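Local coordinates for protein Cd1 (Flavonifractor plautii, PDB 7D39) that binds flavin mononucleotide and probably acts as a flavin-dependent ene-reductase that starts the breakdown of flavones and flavonols in gut bacteria, at residues 25-29 against 194-199. Numbering follows the deposited sequence.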
loop_
_atom_site.group_PDB
_atom_site.type_symbol
_atom_site.label_atom_id
_atom_site.label_comp_id
_atom_site.label_asym_id
_atom_site.label_seq_id
_atom_site.Cartn_x
_atom_site.Cartn_y
_atom_site.Cartn_z
ATOM N N GLY A 25 -20.569 -9.533 4.234
ATOM C CA GLY A 25 -21.074 -9.021 2.974
ATOM C C GLY A 25 -20.458 -9.722 1.781
ATOM O O GLY A 25 -21.141 -10.007 0.797
ATOM N N ALA A 26 -19.160 -10.008 1.851
ATOM C CA ALA A 26 -18.517 -10.757 0.778
ATOM C C ALA A 26 -19.116 -12.151 0.644
ATOM O O ALA A 26 -19.332 -12.633 -0.473
ATOM C CB ALA A 26 -17.010 -10.845 1.021
ATOM N N LYS A 27 -19.388 -12.826 1.762
ATOM C CA LYS A 27 -19.990 -14.148 1.641
ATOM C C LYS A 27 -21.397 -14.047 1.069
ATOM O O LYS A 27 -21.804 -14.876 0.247
ATOM C CB LYS A 27 -20.011 -14.879 2.986
ATOM C CG LYS A 27 -20.556 -16.315 2.844
ATOM C CD LYS A 27 -20.417 -17.135 4.108
ATOM C CE LYS A 27 -20.032 -18.572 3.793
ATOM N NZ LYS A 27 -21.007 -19.240 2.889
ATOM N N GLU A 28 -22.153 -13.032 1.495
ATOM C CA GLU A 28 -23.478 -12.791 0.936
ATOM C C GLU A 28 -23.435 -12.745 -0.584
ATOM O O GLU A 28 -24.398 -13.142 -1.244
ATOM C CB GLU A 28 -24.035 -11.478 1.490
ATOM C CG GLU A 28 -25.487 -11.199 1.197
ATOM C CD GLU A 28 -25.914 -9.842 1.712
ATOM O OE1 GLU A 28 -25.050 -8.951 1.833
ATOM O OE2 GLU A 28 -27.108 -9.662 2.007
HETATM N N MSE A 29 -22.325 -12.277 -1.151
HETATM C CA MSE A 29 -22.129 -12.233 -2.593
HETATM C C MSE A 29 -21.608 -13.553 -3.153
HETATM O O MSE A 29 -21.397 -13.673 -4.348
HETATM C CB MSE A 29 -21.162 -11.110 -2.956
HETATM C CG MSE A 29 -21.647 -9.738 -2.531
HETATM SE SE MSE A 29 -23.295 -9.235 -3.444
HETATM C CE MSE A 29 -24.431 -8.898 -1.908
ATOM N N GLY A 194 -17.617 -4.912 1.862
ATOM C CA GLY A 194 -17.392 -6.330 1.617
ATOM C C GLY A 194 -18.134 -6.843 0.397
ATOM O O GLY A 194 -17.632 -7.707 -0.333
ATOM N N ARG A 195 -19.352 -6.339 0.166
ATOM C CA ARG A 195 -20.034 -6.627 -1.096
ATOM C C ARG A 195 -19.198 -6.140 -2.281
ATOM O O ARG A 195 -19.029 -6.853 -3.275
ATOM C CB ARG A 195 -21.428 -5.980 -1.129
ATOM C CG ARG A 195 -22.519 -6.681 -0.309
ATOM C CD ARG A 195 -23.768 -5.799 -0.252
ATOM N NE ARG A 195 -24.953 -6.495 0.249
ATOM C CZ ARG A 195 -26.024 -5.886 0.765
ATOM N NH1 ARG A 195 -26.052 -4.559 0.867
ATOM N NH2 ARG A 195 -27.062 -6.602 1.191
ATOM N N ASN A 196 -18.663 -4.925 -2.182
ATOM C CA ASN A 196 -17.865 -4.362 -3.265
ATOM C C ASN A 196 -16.644 -5.220 -3.581
ATOM O O ASN A 196 -16.438 -5.621 -4.734
ATOM C CB ASN A 196 -17.458 -2.937 -2.907
ATOM C CG ASN A 196 -18.634 -2.009 -2.884
ATOM O OD1 ASN A 196 -19.743 -2.429 -3.175
ATOM N ND2 ASN A 196 -18.411 -0.751 -2.537
ATOM N N ILE A 197 -15.809 -5.515 -2.580
ATOM C CA ILE A 197 -14.609 -6.292 -2.883
ATOM C C ILE A 197 -14.988 -7.625 -3.520
ATOM O O ILE A 197 -14.293 -8.119 -4.419
ATOM C CB ILE A 197 -13.741 -6.478 -1.620
ATOM C CG1 ILE A 197 -12.339 -6.954 -1.997
ATOM C CG2 ILE A 197 -14.348 -7.482 -0.687
ATOM C CD1 ILE A 197 -11.584 -6.003 -2.911
ATOM N N ALA A 198 -16.115 -8.202 -3.108
ATOM C CA ALA A 198 -16.538 -9.486 -3.651
ATOM C C ALA A 198 -16.945 -9.364 -5.115
ATOM O O ALA A 198 -16.530 -10.171 -5.951
ATOM C CB ALA A 198 -17.685 -10.058 -2.814
ATOM N N GLU A 199 -17.770 -8.370 -5.445
ATOM C CA GLU A 199 -18.149 -8.184 -6.843
ATOM C C GLU A 199 -16.917 -7.930 -7.695
ATOM O O GLU A 199 -16.754 -8.529 -8.763
ATOM C CB GLU A 199 -19.136 -7.027 -6.992
ATOM C CG GLU A 199 -20.396 -7.134 -6.165
ATOM C CD GLU A 199 -21.327 -8.199 -6.671
ATOM O OE1 GLU A 199 -20.849 -9.309 -6.981
ATOM O OE2 GLU A 199 -22.539 -7.924 -6.776
#
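Small residues at a crossing let two helices come close, and the meeting of helix 14-28 with helix 184-202 illustrates the principle well. Gly25 and Ala26 face Gly194 here: the carbonyl carbons C of Gly25 and Gly194 lie 4.0 Å apart, and a CB on either glycine would point into the other helix. The backbones therefore come within van der Waals reach, with CA of Ala26 3.4 Å from O of Gly194 and 4.6 Å from its CA.

Ala198, one turn after Gly194, adds an apolar contact, packing its methyl against both Ala26 and Met29. Its CB sits 4.0 Å from CB of Ala26 and 3.6 Å from CB of Met29, a selenomethionine just past the helix end. The Met29 side chain reaches outward beside that of Arg195, with its CE 3.3 Å from NE of Arg195 and its SE 3.7 Å from OE2 of Glu199.

Charge closes the exposed flank. Glu28 and Arg195 form a salt bridge, OE1 to NE at 2.9 Å; the best-directed hydrogen bond runs from NH2 of Arg195 to OE2 of Glu28 at 3.2 Å, whereas those to OE1 are weak. OE1 is also hydrogen-bonded to His191, one turn earlier on the arginine's helix.

The pair belongs to the flavodoxin-like α/β fold, in which helices flank a parallel sheet. Behind the contact, Ile197 packs on strands 138-144 and 167-174, while Lys202 reaches back to hydrogen-bond O of Met29, joining the end of the first helix to the helix 184-202 that follows the edge strand 167-174.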